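Local coordinates for myosin-2 (Saccharomyces cerevisiae, PDB 6IXO), which carries organelles and proteins along polarized actin cables, gripping receptor proteins on the organelles with its tail domain, the part described here, at residues Leu286-Lys291 with Tyr311-Ala316; Gln317-Ile322 with Tyr341-Val346; Met247-Leu252 with Ile322-Val327; Cys241-Ile246 with Ile368-Glu373. All coordinates share one frame; numbering follows the deposited sequence.

Contact 1. Residues Leu286-Lys291 with Tyr311-Ala316; sequences LIQTAK and YSLTPA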
# COMPACT_ATOMS: atom_id res chain seq x y z
N LEU A 286 -5.82 -20.33 -4.34
CA LEU A 286 -4.65 -20.91 -5.05
C LEU A 286 -4.15 -22.17 -4.34
O LEU A 286 -3.85 -23.22 -4.96
CB LEU A 286 -3.50 -19.89 -5.13
CG LEU A 286 -3.82 -18.72 -6.04
CD1 LEU A 286 -2.66 -17.74 -5.97
CD2 LEU A 286 -3.98 -19.29 -7.50
N ILE A 287 -4.05 -22.08 -3.02
CA ILE A 287 -3.55 -23.27 -2.28
C ILE A 287 -4.50 -24.47 -2.52
O ILE A 287 -4.08 -25.62 -2.81
CB ILE A 287 -3.42 -22.95 -0.77
CG1 ILE A 287 -2.26 -21.96 -0.54
CG2 ILE A 287 -3.31 -24.26 0.11
CD1 ILE A 287 -2.23 -21.33 0.90
N GLN A 288 -5.79 -24.22 -2.41
CA GLN A 288 -6.75 -25.33 -2.53
C GLN A 288 -6.81 -25.83 -3.98
O GLN A 288 -7.07 -27.00 -4.22
CB GLN A 288 -8.12 -24.88 -2.03
CG GLN A 288 -8.21 -24.82 -0.49
CD GLN A 288 -9.49 -24.15 -0.00
OE1 GLN A 288 -10.53 -24.25 -0.65
NE2 GLN A 288 -9.40 -23.44 1.14
N THR A 289 -6.60 -24.95 -4.94
CA THR A 289 -6.54 -25.41 -6.34
C THR A 289 -5.36 -26.34 -6.57
O THR A 289 -5.50 -27.43 -7.20
CB THR A 289 -6.48 -24.21 -7.28
OG1 THR A 289 -7.71 -23.51 -7.15
CG2 THR A 289 -6.30 -24.65 -8.78
N ALA A 290 -4.20 -25.94 -6.07
CA ALA A 290 -3.01 -26.79 -6.14
C ALA A 290 -3.28 -28.15 -5.53
O ALA A 290 -2.87 -29.20 -6.07
CB ALA A 290 -1.82 -26.10 -5.43
N LYS A 291 -3.98 -28.17 -4.38
CA LYS A 291 -4.29 -29.48 -3.75
C LYS A 291 -5.20 -30.30 -4.67
O LYS A 291 -4.99 -31.49 -4.90
CB LYS A 291 -4.95 -29.31 -2.40
CG LYS A 291 -3.96 -28.90 -1.29
CD LYS A 291 -4.65 -28.45 0.00
CE LYS A 291 -3.66 -28.27 1.17
NZ LYS A 291 -2.44 -27.47 0.81
N TYR A 311 -12.44 -26.14 1.12
CA TYR A 311 -13.58 -25.47 1.76
C TYR A 311 -13.80 -24.05 1.25
O TYR A 311 -14.79 -23.41 1.60
CB TYR A 311 -13.41 -25.45 3.30
CG TYR A 311 -12.16 -24.74 3.79
CD1 TYR A 311 -12.15 -23.37 4.01
CD2 TYR A 311 -10.99 -25.44 4.04
CE1 TYR A 311 -11.01 -22.71 4.45
CE2 TYR A 311 -9.85 -24.80 4.47
CZ TYR A 311 -9.86 -23.44 4.68
OH TYR A 311 -8.71 -22.82 5.11
N SER A 312 -12.88 -23.52 0.45
CA SER A 312 -13.09 -22.18 -0.09
C SER A 312 -13.58 -22.20 -1.53
O SER A 312 -13.75 -21.15 -2.16
CB SER A 312 -11.80 -21.36 0.02
OG SER A 312 -11.43 -21.21 1.38
N LEU A 313 -13.75 -23.39 -2.08
CA LEU A 313 -14.17 -23.51 -3.46
C LEU A 313 -15.62 -23.97 -3.48
O LEU A 313 -16.01 -24.80 -2.67
CB LEU A 313 -13.28 -24.47 -4.23
CG LEU A 313 -11.79 -24.11 -4.26
CD1 LEU A 313 -11.05 -25.15 -5.16
CD2 LEU A 313 -11.60 -22.71 -4.83
N THR A 314 -16.41 -23.42 -4.39
CA THR A 314 -17.81 -23.83 -4.52
C THR A 314 -17.91 -25.11 -5.33
O THR A 314 -16.99 -25.45 -6.06
CB THR A 314 -18.63 -22.77 -5.23
OG1 THR A 314 -18.10 -22.66 -6.56
CG2 THR A 314 -18.52 -21.36 -4.47
N PRO A 315 -19.05 -25.81 -5.24
CA PRO A 315 -19.13 -27.00 -6.09
C PRO A 315 -18.96 -26.69 -7.60
O PRO A 315 -18.35 -27.49 -8.31
CB PRO A 315 -20.53 -27.54 -5.78
CG PRO A 315 -20.79 -27.13 -4.40
CD PRO A 315 -20.20 -25.71 -4.32
N ALA A 316 -19.48 -25.55 -8.07
CA ALA A 316 -19.35 -25.22 -9.49
C ALA A 316 -17.88 -25.01 -9.86
O ALA A 316 -17.46 -25.33 -10.97
CB ALA A 316 -20.18 -23.97 -9.85
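Gln-288 reaches out from helix 284-294 and grips the backbone of the loop at Ser-312. CD is anti along the chain (chi2 170°), which carries the amide out toward the loop. Gln-288 OE1 accepts the N-H of Ser-312 at 2.7 Å, in the plane of the amide carbonyl and on a lone pair. The other half of the same amide turns to the serine side chain, where Gln-288 NE2 gives a weak bond to Ser-312 OG at 3.0 Å; Gln-284 OE1, one helical turn back, is a second acceptor for it. That nitrogen also stands 3.5 Å above the plane of the Tyr-311 ring, over its centre. With Tyr-311 CG in the crowded position between backbone N and carbonyl carbon (chi1 59°), the ring can come under it.

The inner side is the buried one. Gln-288, Thr-289 and Leu-313 are buried, and Leu-313 CG lies 3.8 Å from Gln-288 OE1, while the hydroxyl of Thr-289 is bonded back to His-285 O. On the outer side Tyr-311 is exposed and gives up little surface to the helix. Just beyond, Thr-314 is the N-cap of helix 315-323, its side chain reaching the N of Gln-317 and its own N bonded to Gln-317 OE1: a loop pinned by a helix glutamine leads directly into a capping box.

Contact 2. Residues Gln317-Ile322 with Tyr341-Val346; sequences QLQKLI and YVADIV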
# COMPACT_ATOMS: atom_id res chain seq x y z
N GLN A 317 -17.10 -24.43 -8.94
CA GLN A 317 -15.66 -24.28 -9.16
C GLN A 317 -14.95 -25.63 -9.16
O GLN A 317 -14.07 -25.86 -9.99
CB GLN A 317 -15.03 -23.37 -8.10
CG GLN A 317 -15.51 -21.91 -8.25
CD GLN A 317 -15.17 -21.03 -7.04
OE1 GLN A 317 -15.04 -21.54 -5.92
NE2 GLN A 317 -15.05 -19.72 -7.26
N LEU A 318 -15.28 -26.49 -8.20
CA LEU A 318 -14.74 -27.86 -8.19
C LEU A 318 -15.01 -28.52 -9.53
O LEU A 318 -14.15 -29.21 -10.09
CB LEU A 318 -15.37 -28.69 -7.07
CG LEU A 318 -15.01 -28.24 -5.66
CD1 LEU A 318 -15.68 -29.11 -4.61
CD2 LEU A 318 -13.51 -28.24 -5.48
N GLN A 319 -16.23 -28.32 -10.04
CA GLN A 319 -16.60 -29.03 -11.26
C GLN A 319 -15.80 -28.55 -12.47
O GLN A 319 -15.38 -29.36 -13.27
CB GLN A 319 -18.10 -28.87 -11.55
CG GLN A 319 -18.52 -29.57 -12.83
CD GLN A 319 -19.98 -29.36 -13.10
OE1 GLN A 319 -20.53 -28.33 -12.74
NE2 GLN A 319 -20.63 -30.34 -13.71
N LYS A 320 -15.63 -27.22 -12.61
CA LYS A 320 -14.82 -26.68 -13.71
C LYS A 320 -13.40 -27.21 -13.66
O LYS A 320 -12.82 -27.57 -14.68
CB LYS A 320 -14.75 -25.15 -13.66
CG LYS A 320 -16.01 -24.43 -14.05
CD LYS A 320 -16.33 -24.60 -15.52
CE LYS A 320 -17.70 -24.00 -15.84
NZ LYS A 320 -17.97 -24.01 -17.29
N LEU A 321 -12.83 -27.20 -12.47
CA LEU A 321 -11.44 -27.60 -12.31
C LEU A 321 -11.29 -29.09 -12.61
O LEU A 321 -10.38 -29.49 -13.34
CB LEU A 321 -10.94 -27.31 -10.91
CG LEU A 321 -10.84 -25.80 -10.61
CD1 LEU A 321 -10.60 -25.60 -9.13
CD2 LEU A 321 -9.72 -25.17 -11.43
N ILE A 322 -12.17 -29.89 -12.02
CA ILE A 322 -12.13 -31.34 -12.25
C ILE A 322 -12.44 -31.68 -13.71
O ILE A 322 -11.78 -32.57 -14.29
CB ILE A 322 -13.12 -32.10 -11.34
CG1 ILE A 322 -12.65 -32.00 -9.89
CG2 ILE A 322 -13.24 -33.63 -11.77
CD1 ILE A 322 -13.67 -32.41 -8.89
N TYR A 341 -21.09 -37.59 -10.33
CA TYR A 341 -21.25 -37.31 -8.91
C TYR A 341 -21.05 -35.82 -8.63
O TYR A 341 -21.86 -35.18 -7.93
CB TYR A 341 -20.26 -38.12 -8.08
CG TYR A 341 -20.40 -37.91 -6.59
CD1 TYR A 341 -21.60 -38.15 -5.94
CD2 TYR A 341 -19.31 -37.51 -5.82
CE1 TYR A 341 -21.72 -37.99 -4.57
CE2 TYR A 341 -19.42 -37.34 -4.44
CZ TYR A 341 -20.63 -37.58 -3.83
OH TYR A 341 -20.77 -37.42 -2.46
N VAL A 342 -19.98 -35.27 -9.18
CA VAL A 342 -19.69 -33.86 -9.02
C VAL A 342 -20.79 -32.99 -9.63
O VAL A 342 -21.26 -32.05 -8.99
CB VAL A 342 -18.35 -33.51 -9.64
CG1 VAL A 342 -18.19 -32.01 -9.75
CG2 VAL A 342 -17.21 -34.12 -8.83
N ALA A 343 -21.20 -33.32 -10.86
CA ALA A 343 -22.23 -32.55 -11.57
C ALA A 343 -23.55 -32.57 -10.79
O ALA A 343 -24.29 -31.59 -10.78
CB ALA A 343 -22.44 -33.10 -12.98
N ASP A 344 -23.82 -33.69 -10.13
CA ASP A 344 -25.01 -33.80 -9.30
C ASP A 344 -24.88 -32.99 -8.01
O ASP A 344 -25.88 -32.46 -7.52
CB ASP A 344 -25.30 -35.27 -8.99
CG ASP A 344 -25.93 -35.99 -10.17
OD1 ASP A 344 -26.68 -35.34 -10.92
OD2 ASP A 344 -25.66 -37.20 -10.35
N ILE A 345 -23.67 -32.86 -7.47
CA ILE A 345 -23.50 -32.03 -6.28
C ILE A 345 -23.76 -30.57 -6.66
O ILE A 345 -24.35 -29.81 -5.89
CB ILE A 345 -22.11 -32.17 -5.65
CG1 ILE A 345 -22.01 -33.52 -4.95
CG2 ILE A 345 -21.86 -31.04 -4.64
CD1 ILE A 345 -20.66 -33.81 -4.37
N VAL A 346 -23.34 -30.21 -7.87
CA VAL A 346 -23.57 -28.86 -8.37
C VAL A 346 -25.07 -28.63 -8.61
O VAL A 346 -25.63 -27.65 -8.13
CB VAL A 346 -22.79 -28.58 -9.66
CG1 VAL A 346 -23.28 -27.30 -10.30
CG2 VAL A 346 -21.29 -28.48 -9.36
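Two successive helices, 315-323 and 336-350, form an antiparallel pair in which Gln-319 lies against Val-342, Ala-343 and Val-346. The axes of the two short segments come within 9.4 Å, and their directions differ by 154°. Gln-319 CB starts the contact, 3.6 Å from Val-342 CG1. From there CG runs anti to the backbone N (chi1 179°), and the rest of the chain continues extended across the facing helix.

At the far end the amide splits its two halves between neighbours one turn apart. Gln-319 NE2 sits 3.4 Å from Ala-343 CB, and Gln-319 OE1 lies 3.5 Å from Val-346 CG2, the glutamine and Val-346 crossing at about a right angle. These are van der Waals contacts, so the amide here does the work of a flat spacer. In this globular tail, about two-thirds helical and without strand, this pair is joined through side chains fitted between the two helix surfaces. An alanine in place of Gln-319 would keep CB against Val-342 but would probably open a gap over Ala-343 and along Val-346, where the amide now lies.

One turn further along helix 315-323 the contact becomes purely apolar. Ile-322 and Val-342 reach toward each other tip to tip, Ile-322 CD1 lying 3.9 Å from Val-342 CG2, with Ile-334 of the intervening loop also touching Ile-322. On the opposing helix, Tyr-341 turns to helix 300-309, where its hydroxyl is bonded to Asp-304 OD1.

Contact 3. Residues Met247-Leu252 with Ile322-Val327; sequences MKRNFL and ISQYQV. With SO4 (sulfate ion), chain C.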
# COMPACT_ATOMS: atom_id res chain seq x y z
N MET A 247 -10.14 -20.75 -16.03
CA MET A 247 -10.55 -20.72 -17.46
C MET A 247 -9.75 -21.67 -18.35
O MET A 247 -10.10 -21.88 -19.50
CB MET A 247 -10.38 -19.30 -18.01
CG MET A 247 -11.28 -18.28 -17.33
SD MET A 247 -11.30 -16.68 -18.19
CE MET A 247 -9.69 -16.04 -17.71
N LYS A 248 -8.64 -22.22 -17.85
CA LYS A 248 -7.73 -22.91 -18.76
C LYS A 248 -8.20 -24.34 -18.98
O LYS A 248 -8.41 -25.09 -18.04
CB LYS A 248 -6.29 -22.87 -18.23
CG LYS A 248 -5.74 -21.41 -18.31
CD LYS A 248 -4.29 -21.34 -17.85
CE LYS A 248 -3.81 -19.88 -17.88
NZ LYS A 248 -3.59 -19.39 -19.27
N ARG A 249 -8.40 -24.71 -20.24
CA ARG A 249 -9.02 -26.00 -20.53
C ARG A 249 -8.03 -27.03 -21.01
O ARG A 249 -8.32 -28.25 -21.06
CB ARG A 249 -10.16 -25.82 -21.55
CG ARG A 249 -11.27 -25.05 -20.91
CD ARG A 249 -12.39 -24.77 -21.84
NE ARG A 249 -13.17 -25.98 -22.04
CZ ARG A 249 -14.44 -25.96 -22.42
NH1 ARG A 249 -15.10 -27.10 -22.60
NH2 ARG A 249 -15.04 -24.79 -22.60
N ASN A 250 -6.84 -26.59 -21.36
CA ASN A 250 -5.89 -27.65 -21.77
C ASN A 250 -4.57 -27.44 -21.02
O ASN A 250 -3.51 -27.27 -21.64
CB ASN A 250 -5.70 -27.62 -23.29
CG ASN A 250 -4.76 -28.70 -23.77
OD1 ASN A 250 -4.61 -29.72 -23.11
ND2 ASN A 250 -4.12 -28.47 -24.91
N PHE A 251 -4.63 -27.44 -19.68
CA PHE A 251 -3.52 -26.90 -18.91
C PHE A 251 -3.41 -27.49 -17.52
O PHE A 251 -2.31 -27.75 -17.02
CB PHE A 251 -3.71 -25.38 -18.82
CG PHE A 251 -2.62 -24.63 -18.10
CD1 PHE A 251 -1.47 -24.24 -18.77
CD2 PHE A 251 -2.78 -24.26 -16.76
CE1 PHE A 251 -0.48 -23.49 -18.11
CE2 PHE A 251 -1.82 -23.49 -16.11
CZ PHE A 251 -0.67 -23.11 -16.79
N LEU A 252 -4.55 -27.68 -16.87
CA LEU A 252 -4.57 -28.14 -15.48
C LEU A 252 -4.25 -29.64 -15.47
O LEU A 252 -4.83 -30.40 -16.22
CB LEU A 252 -5.94 -27.88 -14.85
CG LEU A 252 -6.44 -26.41 -14.96
CD1 LEU A 252 -7.91 -26.41 -14.65
CD2 LEU A 252 -5.65 -25.57 -13.93
N ILE A 322 -12.17 -29.89 -12.02
CA ILE A 322 -12.13 -31.34 -12.25
C ILE A 322 -12.44 -31.68 -13.71
O ILE A 322 -11.78 -32.57 -14.29
CB ILE A 322 -13.12 -32.10 -11.34
CG1 ILE A 322 -12.65 -32.00 -9.89
CG2 ILE A 322 -13.24 -33.63 -11.77
CD1 ILE A 322 -13.67 -32.41 -8.89
N SER A 323 -13.44 -31.02 -14.32
CA SER A 323 -13.81 -31.44 -15.68
C SER A 323 -12.74 -30.97 -16.66
O SER A 323 -12.62 -31.51 -17.72
CB SER A 323 -15.19 -30.91 -16.10
OG SER A 323 -15.25 -29.51 -15.92
N GLN A 324 -11.95 -29.96 -16.29
CA GLN A 324 -10.87 -29.50 -17.17
C GLN A 324 -9.50 -30.11 -16.88
O GLN A 324 -8.52 -29.79 -17.54
CB GLN A 324 -10.75 -27.95 -17.07
CG GLN A 324 -12.00 -27.30 -17.71
CD GLN A 324 -12.13 -25.82 -17.35
OE1 GLN A 324 -11.14 -25.17 -16.97
NE2 GLN A 324 -13.34 -25.30 -17.46
N TYR A 325 -9.44 -30.95 -15.85
CA TYR A 325 -8.18 -31.62 -15.48
C TYR A 325 -7.60 -32.45 -16.64
O TYR A 325 -8.33 -33.22 -17.24
CB TYR A 325 -8.43 -32.55 -14.30
CG TYR A 325 -7.20 -33.29 -13.81
CD1 TYR A 325 -6.27 -32.65 -13.00
CD2 TYR A 325 -7.00 -34.64 -14.12
CE1 TYR A 325 -5.14 -33.34 -12.51
CE2 TYR A 325 -5.88 -35.32 -13.67
CZ TYR A 325 -4.97 -34.66 -12.84
OH TYR A 325 -3.89 -35.36 -12.41
N GLN A 326 -6.32 -32.30 -16.96
CA GLN A 326 -5.79 -33.08 -18.11
C GLN A 326 -4.91 -34.26 -17.65
O GLN A 326 -3.83 -34.04 -17.12
CB GLN A 326 -4.95 -32.19 -19.02
CG GLN A 326 -5.78 -31.13 -19.77
CD GLN A 326 -6.78 -31.75 -20.73
OE1 GLN A 326 -6.43 -32.60 -21.53
NE2 GLN A 326 -8.04 -31.33 -20.63
N VAL A 327 -5.37 -35.48 -17.87
CA VAL A 327 -4.61 -36.65 -17.44
C VAL A 327 -3.37 -36.84 -18.30
O VAL A 327 -3.36 -36.58 -19.50
CB VAL A 327 -5.45 -37.96 -17.47
CG1 VAL A 327 -6.56 -37.90 -16.43
CG2 VAL A 327 -6.01 -38.24 -18.87
S SO4 C . -18.34 -25.52 -22.30
O1 SO4 C . -19.80 -25.48 -22.30
O2 SO4 C . -17.87 -26.44 -23.33
O3 SO4 C . -17.81 -24.18 -22.57
O4 SO4 C . -17.86 -25.96 -21.00
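The Arg-249 guanidinium and the Gln-324 amide lie only 16° from parallel, yet their contact is made lower down, where Arg-249 CG approaches Gln-324 CD to 3.7 Å. Here two loops of the DIL region in the cargo-binding tail meet, those following helices 223-247 and 315-323. At its edge the guanidinium holds a sulfate ion, probably from the crystallisation liquor: Arg-249 NH1 bonds to sulfate O2 at 2.9 Å and Arg-249 NH2 to sulfate O3 at 2.8 Å. Lys-248 CD lies 3.5 Å above one face of the Phe-251 ring, offset toward its rim. Two other amides, those of Asn-250 and Gln-326, stand almost perpendicular, their planes 83° apart. The Tyr-325 ring makes a cation-pi contact with Lys-297, and its hydroxyl is bonded to Glu-331.

One backbone bond joins the loops, from Gln-326 N to Leu-252 O, though at 2.5 Å its modelled length is doubtfully short. Beneath it Leu-252 CD1 packs 4.0 Å from Gln-324 CB, and the leucine extends to Leu-293 of helix 284-294. Gln-326 folds back on its own segment, CD turned by chi2 (-64°), and Gln-326 NE2 makes a weak, long bond of 3.5 Å to Gln-324 O.

Contact 4. Residues Cys241-Ile246 with Ile368-Glu373; sequences CFNELI and IFITPE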
# COMPACT_ATOMS: atom_id res chain seq x y z
N CYS A 241 -5.17 -14.63 -10.08
CA CYS A 241 -4.53 -15.90 -10.57
C CYS A 241 -5.52 -17.07 -10.62
O CYS A 241 -5.49 -17.88 -11.56
CB CYS A 241 -3.33 -16.28 -9.68
SG CYS A 241 -1.99 -15.06 -9.89
N PHE A 242 -6.37 -17.17 -9.60
CA PHE A 242 -7.41 -18.21 -9.62
C PHE A 242 -8.28 -18.10 -10.88
O PHE A 242 -8.57 -19.10 -11.56
CB PHE A 242 -8.31 -18.10 -8.37
CG PHE A 242 -9.43 -19.13 -8.37
CD1 PHE A 242 -9.20 -20.43 -7.91
CD2 PHE A 242 -10.70 -18.80 -8.88
CE1 PHE A 242 -10.23 -21.41 -7.93
CE2 PHE A 242 -11.75 -19.78 -8.91
CZ PHE A 242 -11.50 -21.09 -8.43
N ASN A 243 -8.70 -16.88 -11.18
CA ASN A 243 -9.58 -16.65 -12.30
C ASN A 243 -8.89 -17.08 -13.59
O ASN A 243 -9.53 -17.64 -14.46
CB ASN A 243 -10.00 -15.18 -12.39
CG ASN A 243 -10.95 -14.77 -11.23
OD1 ASN A 243 -11.49 -15.63 -10.52
ND2 ASN A 243 -11.18 -13.47 -11.10
N GLU A 244 -7.60 -16.84 -13.71
CA GLU A 244 -6.90 -17.28 -14.92
C GLU A 244 -6.84 -18.79 -14.96
O GLU A 244 -7.05 -19.42 -16.02
CB GLU A 244 -5.48 -16.71 -15.00
CG GLU A 244 -5.45 -15.18 -15.27
CD GLU A 244 -6.02 -14.83 -16.63
OE1 GLU A 244 -5.86 -15.62 -17.60
OE2 GLU A 244 -6.64 -13.76 -16.74
N LEU A 245 -6.53 -19.39 -13.81
CA LEU A 245 -6.41 -20.82 -13.76
C LEU A 245 -7.72 -21.49 -14.14
O LEU A 245 -7.75 -22.47 -14.88
CB LEU A 245 -5.99 -21.27 -12.36
CG LEU A 245 -4.51 -21.11 -12.08
CD1 LEU A 245 -4.29 -21.10 -10.51
CD2 LEU A 245 -3.74 -22.28 -12.70
N ILE A 246 -8.84 -20.98 -13.63
CA ILE A 246 -10.07 -21.75 -13.78
C ILE A 246 -10.61 -21.71 -15.23
O ILE A 246 -11.46 -22.55 -15.62
CB ILE A 246 -11.17 -21.26 -12.79
CG1 ILE A 246 -12.23 -22.38 -12.63
CG2 ILE A 246 -11.75 -19.86 -13.20
CD1 ILE A 246 -13.19 -22.20 -11.51
N ILE A 368 -18.35 -18.41 -11.31
CA ILE A 368 -17.21 -19.25 -10.96
C ILE A 368 -15.96 -18.42 -10.65
O ILE A 368 -14.96 -18.95 -10.18
CB ILE A 368 -16.86 -20.22 -12.09
CG1 ILE A 368 -16.36 -19.44 -13.31
CG2 ILE A 368 -18.07 -21.11 -12.43
CD1 ILE A 368 -15.89 -20.29 -14.47
N PHE A 369 -16.02 -17.11 -10.93
CA PHE A 369 -14.85 -16.25 -10.75
C PHE A 369 -14.87 -15.62 -9.35
O PHE A 369 -15.94 -15.42 -8.78
CB PHE A 369 -14.82 -15.11 -11.81
CG PHE A 369 -14.60 -15.58 -13.23
CD1 PHE A 369 -13.38 -16.11 -13.61
CD2 PHE A 369 -15.61 -15.46 -14.19
CE1 PHE A 369 -13.15 -16.55 -14.92
CE2 PHE A 369 -15.40 -15.90 -15.51
CZ PHE A 369 -14.16 -16.45 -15.86
N ILE A 370 -13.69 -15.27 -8.85
CA ILE A 370 -13.64 -14.48 -7.63
C ILE A 370 -13.54 -13.02 -8.05
O ILE A 370 -12.66 -12.67 -8.84
CB ILE A 370 -12.42 -14.86 -6.80
CG1 ILE A 370 -12.49 -16.34 -6.41
CG2 ILE A 370 -12.29 -14.00 -5.50
CD1 ILE A 370 -11.18 -16.76 -5.81
N THR A 371 -14.41 -12.18 -7.55
CA THR A 371 -14.30 -10.75 -7.84
C THR A 371 -13.08 -10.11 -7.17
O THR A 371 -13.01 -10.11 -5.95
CB THR A 371 -15.55 -10.04 -7.36
OG1 THR A 371 -16.66 -10.57 -8.08
CG2 THR A 371 -15.42 -8.53 -7.58
N PRO A 372 -12.12 -9.59 -7.95
CA PRO A 372 -10.95 -8.94 -7.31
C PRO A 372 -11.40 -7.69 -6.54
O PRO A 372 -12.33 -7.02 -6.98
CB PRO A 372 -10.05 -8.57 -8.50
CG PRO A 372 -10.55 -9.44 -9.66
CD PRO A 372 -12.02 -9.62 -9.41
N GLU A 373 -10.79 -7.43 -5.39
CA GLU A 373 -11.18 -6.21 -4.62
C GLU A 373 -10.38 -5.06 -5.17
O GLU A 373 -9.14 -5.08 -5.07
CB GLU A 373 -10.89 -6.36 -3.13
CG GLU A 373 -11.78 -7.32 -2.37
CD GLU A 373 -13.26 -7.00 -2.49
OE1 GLU A 373 -14.07 -7.95 -2.44
OE2 GLU A 373 -13.61 -5.80 -2.63
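Asn-243 meets the backbone of Ile-370 with both ends of its amide. Its CG is anti to the carbonyl carbon, beside the backbone N (chi1 -69°), which sends the amide group toward the loop. Asn-243 OD1 accepts the N-H of Ile-370 at 2.8 Å, in the carbonyl plane and on a lone pair, and Asn-243 ND2 donates to Ile-370 O, also at 2.8 Å. Both bonds are fairly straight, above 160°, and Ile-370 O lies close to the plane of the amide. With one residue engaged at N and at O, the amide is fixed in its rotation.

Around this pair lie the hydrophobic neighbours. The Phe-369 ring stands 81° to the Asn-243 amide, Phe-369 CD1 coming 3.7 Å from Asn-243 CG, and the same ring meets Ile-246 CG2. Ile-368 CG1 rests over the centre of one face of the Phe-369 ring. Phe-242 and Ile-370 cross at about a right angle, with Phe-242 CD2 3.7 Å from Ile-370 CD1, while Ile-368 O sits at the edge of the Phe-242 ring, in its plane, 3.6 Å from CE2.

Farther out, other helices position the loop: Gln-317 of helix 315-323 donates to Ile-368 O, and Gln-167 of helix 134-180 bonds to Glu-373 O. An alanine at Asn-243 would probably leave Ile-370 N and Ile-370 O without these mates and let the loop shift on the helix.

Because the amide reads only main-chain N and O, in the manner of a strand neighbour, the hydrogen bonding of this extended segment to helix 223-247 does not depend on the side chain of Ile-370; its packing does.

All four contacts lie at one end of the tail, and helix 315-323 serves three of them. Contacts 1 and 4 have centres about 11 Å apart and meet at Phe-242, whose CE1 is 3.4 Å from Thr-289 OG1. Contact 1 passes into contact 2 along the chain, Pro-315 O lying 3.3 Å from Val-346 CG2. Contacts 2 and 3 share Ile-322, and Leu-321 CD2 touches Leu-252 CD1 at 3.9 Å. Contacts 3 and 4 join where Met-247 CG packs on Phe-369 CE1 at 3.5 Å. Contact 4 closes the longest loop, within which the other three are nested. The sulfate belongs to contact 3 alone.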